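Local coordinates for protein fatty acid synthase 1, isoform A (Drosophila melanogaster, PDB 6FN6) that probably carries out the beta-carbon processing steps, ketoreduction, dehydration and enoyl reduction, as part of a multifunctional enzyme that builds long-chain saturated fatty acids from acetyl-CoA and malonyl-CoA, at residues A[139-144]-A[969-974]; A[306-311]-A[316-321]; A[934-939]-A[1144-1149]. All coordinates share one frame; numbering follows the deposited sequence.

Interaction 1 (A[139-144]-A[969-974])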
ATOM      1  N   ARG A 139     -13.412  25.965 -24.219  1.00 37.87           N
ATOM      2  CA  ARG A 139     -13.679  25.407 -25.546  1.00 49.04           C
ATOM      3  C   ARG A 139     -12.388  25.028 -26.259  1.00 47.68           C
ATOM      4  O   ARG A 139     -12.292  23.961 -26.863  1.00 43.68           O
ATOM      5  CB  ARG A 139     -14.464  26.398 -26.410  1.00 57.65           C
ATOM      6  CG  ARG A 139     -15.979  26.256 -26.316  1.00 66.16           C
ATOM      7  CD  ARG A 139     -16.679  26.891 -27.512  1.00 73.95           C
ATOM      8  NE  ARG A 139     -16.330  28.300 -27.682  1.00 81.65           N
ATOM      9  CZ  ARG A 139     -16.940  29.311 -27.068  1.00 88.80           C
ATOM     10  NH1 ARG A 139     -17.938  29.083 -26.222  1.00 90.36           N
ATOM     11  NH2 ARG A 139     -16.545  30.556 -27.296  1.00 92.46           N
ATOM     12  N   LEU A 140     -11.396  25.907 -26.187  1.00 46.90           N
ATOM     13  CA  LEU A 140     -10.125  25.667 -26.856  1.00 49.72           C
ATOM     14  C   LEU A 140      -9.422  24.447 -26.286  1.00 46.31           C
ATOM     15  O   LEU A 140      -8.604  23.821 -26.963  1.00 45.90           O
ATOM     16  CB  LEU A 140      -9.213  26.889 -26.741  1.00 54.07           C
ATOM     17  CG  LEU A 140      -9.288  27.884 -27.900  1.00 60.85           C
ATOM     18  CD1 LEU A 140     -10.688  28.457 -28.053  1.00 65.24           C
ATOM     19  CD2 LEU A 140      -8.272  28.989 -27.684  1.00 61.45           C
ATOM     20  N   ARG A 141      -9.729  24.117 -25.036  1.00 52.09           N
ATOM     21  CA  ARG A 141      -9.099  22.980 -24.381  1.00 48.12           C
ATOM     22  C   ARG A 141      -9.798  21.658 -24.691  1.00 48.04           C
ATOM     23  O   ARG A 141      -9.219  20.592 -24.497  1.00 51.02           O
ATOM     24  CB  ARG A 141      -9.065  23.197 -22.874  1.00 45.53           C
ATOM     25  CG  ARG A 141      -8.319  24.450 -22.449  1.00 43.29           C
ATOM     26  CD  ARG A 141      -7.925  24.362 -20.987  1.00 41.03           C
ATOM     27  NE  ARG A 141      -7.624  25.659 -20.394  1.00 39.64           N
ATOM     28  CZ  ARG A 141      -7.117  25.819 -19.175  1.00 43.05           C
ATOM     29  NH1 ARG A 141      -6.840  24.762 -18.418  1.00 43.63           N
ATOM     30  NH2 ARG A 141      -6.877  27.038 -18.711  1.00 44.58           N
ATOM     31  N   GLY A 142     -11.033  21.729 -25.179  1.00 45.90           N
ATOM     32  CA  GLY A 142     -11.786  20.533 -25.512  1.00 48.16           C
ATOM     33  C   GLY A 142     -13.136  20.425 -24.826  1.00 47.44           C
ATOM     34  O   GLY A 142     -13.979  19.622 -25.232  1.00 47.39           O
ATOM     35  N   TYR A 143     -13.344  21.219 -23.779  1.00 51.08           N
ATOM     36  CA  TYR A 143     -14.611  21.210 -23.057  1.00 46.62           C
ATOM     37  C   TYR A 143     -15.697  21.929 -23.849  1.00 47.36           C
ATOM     38  O   TYR A 143     -15.579  23.120 -24.134  1.00 47.63           O
ATOM     39  CB  TYR A 143     -14.466  21.875 -21.689  1.00 41.97           C
ATOM     40  CG  TYR A 143     -13.354  21.327 -20.830  1.00 40.05           C
ATOM     41  CD1 TYR A 143     -13.566  20.238 -19.994  1.00 40.28           C
ATOM     42  CD2 TYR A 143     -12.096  21.908 -20.840  1.00 37.79           C
ATOM     43  CE1 TYR A 143     -12.551  19.736 -19.201  1.00 39.16           C
ATOM     44  CE2 TYR A 143     -11.074  21.416 -20.052  1.00 37.19           C
ATOM     45  CZ  TYR A 143     -11.306  20.332 -19.232  1.00 37.93           C
ATOM     46  OH  TYR A 143     -10.284  19.842 -18.448  1.00 36.27           O
ATOM     47  N   ASP A 144     -16.760  21.207 -24.184  1.00 37.78           N
ATOM     48  CA  ASP A 144     -17.868  21.782 -24.938  1.00 37.62           C
ATOM     49  C   ASP A 144     -19.112  21.893 -24.066  1.00 35.18           C
ATOM     50  O   ASP A 144     -20.162  21.347 -24.396  1.00 38.41           O
ATOM     51  CB  ASP A 144     -18.164  20.925 -26.166  1.00 42.23           C
ATOM     52  CG  ASP A 144     -16.927  20.674 -27.006  1.00 46.43           C
ATOM     53  OD1 ASP A 144     -16.496  21.601 -27.723  1.00 49.79           O
ATOM     54  OD2 ASP A 144     -16.379  19.552 -26.937  1.00 46.66           O
ATOM     55  N   ILE A 969      -2.831  38.253 -22.845  1.00 34.51           N
ATOM     56  CA  ILE A 969      -1.754  39.220 -22.690  1.00 35.91           C
ATOM     57  C   ILE A 969      -0.949  38.854 -21.448  1.00 35.89           C
ATOM     58  O   ILE A 969       0.282  38.879 -21.468  1.00 34.87           O
ATOM     59  CB  ILE A 969      -2.304  40.665 -22.620  1.00 37.43           C
ATOM     60  CG1 ILE A 969      -2.982  41.031 -23.944  1.00 37.23           C
ATOM     61  CG2 ILE A 969      -1.190  41.662 -22.297  1.00 36.00           C
ATOM     62  CD1 ILE A 969      -3.801  42.305 -23.894  1.00 37.10           C
ATOM     63  N   ARG A 970      -1.648  38.514 -20.369  1.00 34.44           N
ATOM     64  CA  ARG A 970      -0.990  38.115 -19.132  1.00 34.02           C
ATOM     65  C   ARG A 970      -0.114  36.887 -19.373  1.00 33.35           C
ATOM     66  O   ARG A 970       1.027  36.825 -18.918  1.00 32.94           O
ATOM     67  CB  ARG A 970      -2.016  37.824 -18.033  1.00 34.11           C
ATOM     68  CG  ARG A 970      -1.379  37.522 -16.686  1.00 38.85           C
ATOM     69  CD  ARG A 970      -2.404  37.340 -15.580  1.00 41.89           C
ATOM     70  NE  ARG A 970      -3.215  36.140 -15.763  1.00 42.46           N
ATOM     71  CZ  ARG A 970      -2.796  34.905 -15.505  1.00 41.10           C
ATOM     72  NH1 ARG A 970      -1.558  34.694 -15.078  1.00 40.93           N
ATOM     73  NH2 ARG A 970      -3.608  33.875 -15.696  1.00 40.46           N
ATOM     74  N   ARG A 971      -0.655  35.914 -20.099  1.00 33.63           N
ATOM     75  CA  ARG A 971       0.075  34.690 -20.394  1.00 37.27           C
ATOM     76  C   ARG A 971       1.309  34.964 -21.255  1.00 36.61           C
ATOM     77  O   ARG A 971       2.370  34.379 -21.028  1.00 36.56           O
ATOM     78  CB  ARG A 971      -0.842  33.684 -21.091  1.00 45.29           C
ATOM     79  CG  ARG A 971      -1.917  33.098 -20.185  1.00 52.96           C
ATOM     80  CD  ARG A 971      -2.789  32.096 -20.925  1.00 61.87           C
ATOM     81  NE  ARG A 971      -3.650  31.342 -20.016  1.00 72.53           N
ATOM     82  CZ  ARG A 971      -4.741  30.679 -20.389  1.00 83.85           C
ATOM     83  NH1 ARG A 971      -5.121  30.669 -21.659  1.00 88.17           N
ATOM     84  NH2 ARG A 971      -5.457  30.021 -19.487  1.00 88.65           N
ATOM     85  N   TRP A 972       1.179  35.867 -22.225  1.00 41.45           N
ATOM     86  CA  TRP A 972       2.300  36.206 -23.098  1.00 41.20           C
ATOM     87  C   TRP A 972       3.370  36.969 -22.327  1.00 45.61           C
ATOM     88  O   TRP A 972       4.566  36.762 -22.533  1.00 46.22           O
ATOM     89  CB  TRP A 972       1.828  37.031 -24.295  1.00 39.45           C
ATOM     90  CG  TRP A 972       0.912  36.287 -25.218  1.00 35.70           C
ATOM     91  CD1 TRP A 972       0.915  34.949 -25.477  1.00 34.54           C
ATOM     92  CD2 TRP A 972      -0.153  36.843 -25.995  1.00 33.37           C
ATOM     93  NE1 TRP A 972      -0.080  34.636 -26.370  1.00 34.51           N
ATOM     94  CE2 TRP A 972      -0.751  35.783 -26.703  1.00 33.14           C
ATOM     95  CE3 TRP A 972      -0.659  38.135 -26.162  1.00 33.94           C
ATOM     96  CZ2 TRP A 972      -1.828  35.975 -27.565  1.00 32.98           C
ATOM     97  CZ3 TRP A 972      -1.725  38.322 -27.017  1.00 33.85           C
ATOM     98  CH2 TRP A 972      -2.298  37.249 -27.707  1.00 33.25           C
ATOM     99  N   GLN A 973       2.937  37.857 -21.440  1.00 48.24           N
ATOM    100  CA  GLN A 973       3.868  38.669 -20.668  1.00 52.70           C
ATOM    101  C   GLN A 973       4.607  37.807 -19.653  1.00 55.91           C
ATOM    102  O   GLN A 973       5.790  38.025 -19.384  1.00 55.90           O
ATOM    103  CB  GLN A 973       3.129  39.811 -19.969  1.00 53.85           C
ATOM    104  CG  GLN A 973       2.728  40.931 -20.914  1.00 55.71           C
ATOM    105  CD  GLN A 973       1.944  42.029 -20.227  1.00 56.52           C
ATOM    106  OE1 GLN A 973       1.184  41.774 -19.293  1.00 57.02           O
ATOM    107  NE2 GLN A 973       2.124  43.262 -20.689  1.00 55.29           N
ATOM    108  N   GLU A 974       3.906  36.824 -19.096  1.00 44.62           N
ATOM    109  CA  GLU A 974       4.517  35.892 -18.157  1.00 46.80           C
ATOM    110  C   GLU A 974       5.558  35.041 -18.874  1.00 46.07           C
ATOM    111  O   GLU A 974       6.593  34.703 -18.304  1.00 44.41           O
ATOM    112  CB  GLU A 974       3.454  35.009 -17.502  1.00 50.58           C
ATOM    113  CG  GLU A 974       2.623  35.731 -16.450  1.00 53.93           C
ATOM    114  CD  GLU A 974       1.546  34.853 -15.846  1.00 54.91           C
ATOM    115  OE1 GLU A 974       1.358  33.718 -16.333  1.00 53.53           O
ATOM    116  OE2 GLU A 974       0.885  35.303 -14.887  1.00 57.14           O
TER
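Arg141 and Arg971 meet through their guanidinium groups where the dehydratase region touches the ketoreductase domain. Arg141 is in the last turn of helix 131-141, within the predicted C-terminal hotdog fold, and Arg971 is on helix 963-974 of the Rossmann-type ketoreductase domain. The joint is small, burying 49 Å² over both sides.

Across the two segments only like charges meet, and no hydrogen bond forms. NH2 of Arg141 lies 3.4 Å from NH2 of Arg971, both being donors, with the two guanidinium planes turned 53° apart. Glu137, a turn earlier on the dehydratase helix, probably makes this approach tolerable: its OE2 forms salt bridges to Arg141 NE and to Arg971 NH2. The pair is therefore best read as two cations sharing a carboxylate, which probably offsets part of their charge; Arg188 is a further like charge beside Arg971. Arg141 NH1 and NH2 also make weak hydrogen bonds to the backbone carbonyls of Ile182, Leu183 and Lys185, which would limit the turning of this buried group. Each arginine leaves its helix with CG beside the backbone N (chi1 -59° for Arg141, -70° for Arg971) and runs extended to NE, so that long arms bridge two backbones that stay well apart.

Among the backbone bonds, Gln973 N reaches Ile969 O at 2.8 Å within the ketoreductase helix. Helix 131-141 ends in a Schellman motif at Gly142, whose positive phi would jam a CB against the carbonyl O of Arg141, and Gly142 N bonds to Arg139 O at 3.1 Å.

Interaction 2 (A[306-311]-A[316-321])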
ATOM      1  N   GLY A 306     -21.135  17.624 -67.261  1.00 58.44           N
ATOM      2  CA  GLY A 306     -20.066  17.293 -68.188  1.00 60.11           C
ATOM      3  C   GLY A 306     -19.974  15.809 -68.493  1.00 62.95           C
ATOM      4  O   GLY A 306     -20.546  14.985 -67.781  1.00 63.86           O
ATOM      5  N   VAL A 307     -19.263  15.467 -69.564  1.00 61.68           N
ATOM      6  CA  VAL A 307     -19.075  14.072 -69.946  1.00 63.44           C
ATOM      7  C   VAL A 307     -17.648  13.843 -70.435  1.00 62.09           C
ATOM      8  O   VAL A 307     -16.954  14.788 -70.810  1.00 57.11           O
ATOM      9  CB  VAL A 307     -20.091  13.645 -71.026  1.00 63.73           C
ATOM     10  CG1 VAL A 307     -21.514  13.793 -70.512  1.00 62.58           C
ATOM     11  CG2 VAL A 307     -19.897  14.455 -72.302  1.00 65.81           C
ATOM     12  N   GLU A 308     -17.219  12.584 -70.429  1.00 68.97           N
ATOM     13  CA  GLU A 308     -15.910  12.215 -70.958  1.00 69.01           C
ATOM     14  C   GLU A 308     -16.032  11.085 -71.972  1.00 71.68           C
ATOM     15  O   GLU A 308     -16.483   9.987 -71.646  1.00 76.44           O
ATOM     16  CB  GLU A 308     -14.960  11.802 -69.832  1.00 69.89           C
ATOM     17  CG  GLU A 308     -13.743  11.012 -70.311  1.00 74.23           C
ATOM     18  CD  GLU A 308     -12.700  10.813 -69.228  1.00 77.33           C
ATOM     19  OE1 GLU A 308     -13.068  10.805 -68.033  1.00 76.95           O
ATOM     20  OE2 GLU A 308     -11.507  10.662 -69.569  1.00 80.55           O
ATOM     21  N   LEU A 309     -15.627  11.368 -73.205  1.00 50.97           N
ATOM     22  CA  LEU A 309     -15.618  10.371 -74.267  1.00 56.34           C
ATOM     23  C   LEU A 309     -14.444   9.413 -74.064  1.00 62.56           C
ATOM     24  O   LEU A 309     -13.293   9.840 -73.971  1.00 61.72           O
ATOM     25  CB  LEU A 309     -15.540  11.054 -75.631  1.00 57.89           C
ATOM     26  CG  LEU A 309     -16.645  12.085 -75.885  1.00 59.35           C
ATOM     27  CD1 LEU A 309     -16.406  12.828 -77.188  1.00 63.99           C
ATOM     28  CD2 LEU A 309     -18.022  11.429 -75.888  1.00 59.99           C
ATOM     29  N   ALA A 310     -14.745   8.118 -73.996  1.00 84.55           N
ATOM     30  CA  ALA A 310     -13.749   7.106 -73.648  1.00 88.55           C
ATOM     31  C   ALA A 310     -13.681   5.961 -74.660  1.00 94.21           C
ATOM     32  O   ALA A 310     -13.622   4.795 -74.274  1.00 93.58           O
ATOM     33  CB  ALA A 310     -14.040   6.553 -72.259  1.00 89.20           C
ATOM     34  N   ASN A 311     -13.685   6.287 -75.949  1.00117.09           N
ATOM     35  CA  ASN A 311     -13.607   5.260 -76.985  1.00123.85           C
ATOM     36  C   ASN A 311     -12.161   4.901 -77.312  1.00122.72           C
ATOM     37  O   ASN A 311     -11.380   5.754 -77.731  1.00121.95           O
ATOM     38  CB  ASN A 311     -14.312   5.731 -78.259  1.00130.24           C
ATOM     39  CG  ASN A 311     -15.819   5.750 -78.120  1.00132.63           C
ATOM     40  OD1 ASN A 311     -16.384   5.077 -77.258  1.00130.91           O
ATOM     41  ND2 ASN A 311     -16.481   6.521 -78.977  1.00132.73           N
ATOM     42  N   ASP A 316      -8.728   2.957 -66.714  1.00115.99           N
ATOM     43  CA  ASP A 316      -7.985   3.554 -65.609  1.00112.51           C
ATOM     44  C   ASP A 316      -7.560   4.996 -65.892  1.00107.63           C
ATOM     45  O   ASP A 316      -7.566   5.835 -64.992  1.00107.73           O
ATOM     46  CB  ASP A 316      -6.745   2.716 -65.290  1.00116.82           C
ATOM     47  CG  ASP A 316      -6.084   3.122 -63.985  1.00116.58           C
ATOM     48  OD1 ASP A 316      -6.698   3.898 -63.222  1.00116.03           O
ATOM     49  OD2 ASP A 316      -4.954   2.657 -63.716  1.00115.57           O
ATOM     50  N   VAL A 317      -7.183   5.279 -67.137  1.00 84.20           N
ATOM     51  CA  VAL A 317      -6.578   6.570 -67.467  1.00 80.08           C
ATOM     52  C   VAL A 317      -7.588   7.708 -67.639  1.00 75.38           C
ATOM     53  O   VAL A 317      -7.193   8.872 -67.716  1.00 73.03           O
ATOM     54  CB  VAL A 317      -5.718   6.460 -68.749  1.00 81.61           C
ATOM     55  CG1 VAL A 317      -4.570   5.483 -68.542  1.00 83.39           C
ATOM     56  CG2 VAL A 317      -6.572   6.073 -69.955  1.00 82.99           C
ATOM     57  N   LEU A 318      -8.877   7.389 -67.704  1.00 90.19           N
ATOM     58  CA  LEU A 318      -9.898   8.423 -67.874  1.00 85.25           C
ATOM     59  C   LEU A 318      -9.812   9.426 -66.722  1.00 79.03           C
ATOM     60  O   LEU A 318      -9.417   9.073 -65.611  1.00 78.19           O
ATOM     61  CB  LEU A 318     -11.298   7.808 -67.974  1.00 85.72           C
ATOM     62  CG  LEU A 318     -11.719   6.784 -66.922  1.00 83.20           C
ATOM     63  CD1 LEU A 318     -12.326   7.454 -65.703  1.00 81.94           C
ATOM     64  CD2 LEU A 318     -12.691   5.782 -67.533  1.00 83.79           C
ATOM     65  N   VAL A 319     -10.182  10.675 -66.994  1.00 57.08           N
ATOM     66  CA  VAL A 319      -9.993  11.762 -66.033  1.00 52.38           C
ATOM     67  C   VAL A 319     -11.284  12.151 -65.313  1.00 48.60           C
ATOM     68  O   VAL A 319     -11.270  13.033 -64.452  1.00 46.50           O
ATOM     69  CB  VAL A 319      -9.389  13.004 -66.728  1.00 52.13           C
ATOM     70  CG1 VAL A 319      -8.069  12.655 -67.403  1.00 54.72           C
ATOM     71  CG2 VAL A 319     -10.372  13.600 -67.741  1.00 49.13           C
ATOM     72  N   ALA A 320     -12.391  11.509 -65.675  1.00 48.27           N
ATOM     73  CA  ALA A 320     -13.710  11.855 -65.144  1.00 48.69           C
ATOM     74  C   ALA A 320     -13.700  12.151 -63.641  1.00 48.80           C
ATOM     75  O   ALA A 320     -14.249  13.163 -63.200  1.00 41.98           O
ATOM     76  CB  ALA A 320     -14.695  10.734 -65.437  1.00 51.05           C
ATOM     77  N   ASN A 321     -13.077  11.271 -62.862  1.00 57.76           N
ATOM     78  CA  ASN A 321     -13.039  11.435 -61.411  1.00 61.07           C
ATOM     79  C   ASN A 321     -12.402  12.766 -61.036  1.00 57.76           C
ATOM     80  O   ASN A 321     -12.920  13.495 -60.191  1.00 54.25           O
ATOM     81  CB  ASN A 321     -12.271  10.285 -60.755  1.00 65.92           C
ATOM     82  CG  ASN A 321     -13.085   9.008 -60.676  1.00 70.81           C
ATOM     83  OD1 ASN A 321     -14.289   9.009 -60.933  1.00 70.38           O
ATOM     84  ND2 ASN A 321     -12.432   7.910 -60.310  1.00 73.87           N
TER
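Strand 303-309, helix 320-329 and strand 334-341 make a beta-alpha-beta unit, and Glu308, near the end of its first strand, reaches across to the turn that starts the helix. Strand order and position in the chain fit the pseudo-methyltransferase fold found in animal fatty acid synthases, where this would be the first strand and the first helix after it.

The glutamate holds two successive backbone N-H groups. Val319 N donates to Glu308 OE2 at 2.9 Å, a fairly straight bond (162° at the hydrogen) that meets the syn lone pair, on the side of the other oxygen. Ala320 N turns to Glu308 OE1 at 2.6 Å, but its N-H is bent to 124° and the bond is weak. CG of Glu308 stands opposite the backbone N (chi1 162°) and the chain continues extended, which carries the carboxylate straight off the strand. It crosses Leu318 at about a right angle, with Leu318 CB 3.5 Å from Glu308 CD. Facing the N-terminal end of a helix, the buried carboxylate is probably stabilised in its charged form, and Arg313 adds a salt bridge to OE2.

A glutamine here would probably leave Arg313 without its counter-charge and one of the two N-H groups facing an amide NH2 instead of an acceptor.

Apolar neighbours pack against the turn. Leu318 and Ala320 rest on Leu353 of helix 346-353, while Val319 and the Glu308 side chain pack on Phe378 of strand 374-380. Ala320 also touches Val339 of strand 334-341, the strand that completes the unit.

Interaction 3 (A[934-939]-A[1144-1149])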
ATOM      1  N   GLY A 934      -8.794  41.219 -31.844  1.00 32.84           N
ATOM      2  CA  GLY A 934      -9.949  40.451 -32.266  1.00 33.06           C
ATOM      3  C   GLY A 934      -9.681  38.967 -32.101  1.00 32.32           C
ATOM      4  O   GLY A 934      -8.561  38.568 -31.774  1.00 31.61           O
ATOM      5  N   GLY A 935     -10.709  38.149 -32.297  1.00 42.78           N
ATOM      6  CA  GLY A 935     -10.570  36.711 -32.157  1.00 41.48           C
ATOM      7  C   GLY A 935      -9.407  36.155 -32.955  1.00 38.64           C
ATOM      8  O   GLY A 935      -8.519  35.506 -32.408  1.00 38.38           O
ATOM      9  N   PHE A 936      -9.423  36.412 -34.257  1.00 32.43           N
ATOM     10  CA  PHE A 936      -8.355  35.986 -35.155  1.00 31.57           C
ATOM     11  C   PHE A 936      -6.991  36.477 -34.679  1.00 30.10           C
ATOM     12  O   PHE A 936      -6.036  35.707 -34.601  1.00 29.53           O
ATOM     13  CB  PHE A 936      -8.637  36.493 -36.575  1.00 39.35           C
ATOM     14  CG  PHE A 936      -7.775  35.861 -37.632  1.00 47.96           C
ATOM     15  CD1 PHE A 936      -6.467  36.280 -37.826  1.00 51.63           C
ATOM     16  CD2 PHE A 936      -8.275  34.849 -38.435  1.00 52.11           C
ATOM     17  CE1 PHE A 936      -5.674  35.698 -38.801  1.00 53.59           C
ATOM     18  CE2 PHE A 936      -7.486  34.263 -39.411  1.00 54.75           C
ATOM     19  CZ  PHE A 936      -6.184  34.688 -39.592  1.00 55.03           C
ATOM     20  N   GLY A 937      -6.910  37.769 -34.375  1.00 35.52           N
ATOM     21  CA  GLY A 937      -5.664  38.393 -33.966  1.00 32.34           C
ATOM     22  C   GLY A 937      -4.996  37.750 -32.765  1.00 29.78           C
ATOM     23  O   GLY A 937      -3.781  37.556 -32.754  1.00 29.39           O
ATOM     24  N   LEU A 938      -5.788  37.429 -31.749  1.00 38.31           N
ATOM     25  CA  LEU A 938      -5.259  36.833 -30.528  1.00 38.97           C
ATOM     26  C   LEU A 938      -4.596  35.486 -30.797  1.00 37.56           C
ATOM     27  O   LEU A 938      -3.493  35.222 -30.324  1.00 38.68           O
ATOM     28  CB  LEU A 938      -6.374  36.675 -29.493  1.00 36.32           C
ATOM     29  CG  LEU A 938      -6.961  37.990 -28.976  1.00 39.76           C
ATOM     30  CD1 LEU A 938      -8.179  37.729 -28.110  1.00 39.07           C
ATOM     31  CD2 LEU A 938      -5.918  38.787 -28.203  1.00 38.76           C
ATOM     32  N   GLU A 939      -5.264  34.638 -31.567  1.00 33.87           N
ATOM     33  CA  GLU A 939      -4.741  33.308 -31.840  1.00 36.25           C
ATOM     34  C   GLU A 939      -3.544  33.375 -32.788  1.00 32.64           C
ATOM     35  O   GLU A 939      -2.651  32.530 -32.734  1.00 28.92           O
ATOM     36  CB  GLU A 939      -5.841  32.417 -32.414  1.00 41.34           C
ATOM     37  CG  GLU A 939      -7.036  32.238 -31.478  1.00 51.08           C
ATOM     38  CD  GLU A 939      -6.633  31.801 -30.075  1.00 56.06           C
ATOM     39  OE1 GLU A 939      -7.115  32.412 -29.095  1.00 57.39           O
ATOM     40  OE2 GLU A 939      -5.841  30.842 -29.951  1.00 56.80           O
ATOM     41  N   PRO A1144      -9.467  26.876 -33.867  1.00110.48           N
ATOM     42  CA  PRO A1144      -8.487  25.853 -34.247  1.00112.11           C
ATOM     43  C   PRO A1144      -7.977  25.999 -35.680  1.00 90.79           C
ATOM     44  O   PRO A1144      -6.859  25.581 -35.975  1.00 89.63           O
ATOM     45  CB  PRO A1144      -9.268  24.539 -34.087  1.00119.69           C
ATOM     46  CG  PRO A1144     -10.415  24.867 -33.193  1.00125.57           C
ATOM     47  CD  PRO A1144     -10.764  26.285 -33.492  1.00125.56           C
ATOM     48  N   VAL A1145      -8.788  26.588 -36.555  1.00 99.01           N
ATOM     49  CA  VAL A1145      -8.445  26.680 -37.970  1.00 74.34           C
ATOM     50  C   VAL A1145      -7.250  27.603 -38.223  1.00 79.28           C
ATOM     51  O   VAL A1145      -6.467  27.370 -39.144  1.00 75.85           O
ATOM     52  CB  VAL A1145      -9.660  27.154 -38.798  1.00 89.16           C
ATOM     53  CG1 VAL A1145     -10.783  26.131 -38.723  1.00 87.94           C
ATOM     54  CG2 VAL A1145     -10.138  28.532 -38.332  1.00 87.11           C
ATOM     55  N   VAL A1146      -7.116  28.650 -37.414  1.00 66.65           N
ATOM     56  CA  VAL A1146      -6.067  29.644 -37.620  1.00 62.13           C
ATOM     57  C   VAL A1146      -4.677  29.022 -37.508  1.00 53.04           C
ATOM     58  O   VAL A1146      -3.836  29.197 -38.389  1.00 51.68           O
ATOM     59  CB  VAL A1146      -6.221  30.812 -36.624  1.00 52.80           C
ATOM     60  CG1 VAL A1146      -5.048  31.784 -36.736  1.00 51.90           C
ATOM     61  CG2 VAL A1146      -7.535  31.534 -36.850  1.00 54.25           C
ATOM     62  N   ALA A1147      -4.446  28.288 -36.424  1.00 53.22           N
ATOM     63  CA  ALA A1147      -3.148  27.670 -36.181  1.00 50.73           C
ATOM     64  C   ALA A1147      -2.791  26.692 -37.293  1.00 50.81           C
ATOM     65  O   ALA A1147      -1.639  26.617 -37.723  1.00 45.64           O
ATOM     66  CB  ALA A1147      -3.146  26.961 -34.830  1.00 47.20           C
ATOM     67  N   SER A1148      -3.786  25.943 -37.753  1.00 58.52           N
ATOM     68  CA  SER A1148      -3.581  24.953 -38.801  1.00 63.97           C
ATOM     69  C   SER A1148      -3.196  25.614 -40.121  1.00 64.82           C
ATOM     70  O   SER A1148      -2.326  25.127 -40.841  1.00 65.23           O
ATOM     71  CB  SER A1148      -4.849  24.118 -38.985  1.00 66.23           C
ATOM     72  OG  SER A1148      -5.155  23.400 -37.803  1.00 67.00           O
ATOM     73  N   MET A1149      -3.853  26.723 -40.434  1.00 64.27           N
ATOM     74  CA  MET A1149      -3.575  27.447 -41.666  1.00 60.72           C
ATOM     75  C   MET A1149      -2.194  28.104 -41.613  1.00 51.39           C
ATOM     76  O   MET A1149      -1.431  28.042 -42.577  1.00 51.52           O
ATOM     77  CB  MET A1149      -4.676  28.481 -41.928  1.00 68.16           C
ATOM     78  CG  MET A1149      -4.427  29.386 -43.125  1.00 72.82           C
ATOM     79  SD  MET A1149      -3.581  30.912 -42.690  1.00 76.66           S
ATOM     80  CE  MET A1149      -4.922  31.781 -41.870  1.00 79.47           C
TER
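Phe936 and Met1149 both swing out with CG anti to the backbone N (chi1 -167° and 175°), bringing the ring and the Met1149 methyl together between helix 935-946 and the last helix of the chain, 1144-1154, which runs on into what looks like the construct's linker. Helix 935-946 follows the first strand of the ketoreductase Rossmann fold, and Gly934 and Gly937 fit its glycine-rich GxGxxG turn, which in this family probably serves NADPH.

Val1146 meets the ring with both branches. Its CG1 stands 4.2 Å above one face of the Phe936 ring, offset toward the rim, while CG2 comes 3.7 Å from Phe936 CE2. Met1149 bends at chi2 and chi3 so that CE arrives at the ring edge, near its plane, 3.9 Å from Phe936 CZ. The ring is thus held from a face and from an edge by purely apolar contacts, and the ring of Phe1059 meets it as well.

Gly934 occupies the N-cap position, and its carbonyl O takes Leu938 N at 3.0 Å in the first turn. The short helical segments cross at -50° with axes 9.6 Å apart at closest approach. Glu939 has its CB directed at the other helix, but the carboxylate turns off to Tyr964, to whose hydroxyl OE1 hydrogen-bonds. What remains facing the partner is its aliphatic base, with Glu939 CB 4.4 Å from Val1146 CG1.

In the fold
From the N terminus, the chain first passes residues 139-144 at the end of a dehydratase helix, where interaction 1 opens. It then runs through interaction 2, which closes its own short loop between 306-311 and 316-321 and so falls wholly between the two ends of interaction 1. Far along, 934-939 opens interaction 3 before 969-974 closes interaction 1, and 1144-1149 closes interaction 3, so these two cross. They also touch, with centres 13 Å apart: Trp972 packs on Leu938, and Leu140 on Glu939. Together they join the dehydratase to the ketoreductase and the last helix of the chain. Interaction 2 stands apart, its nearest atoms about 25 Å from interaction 3.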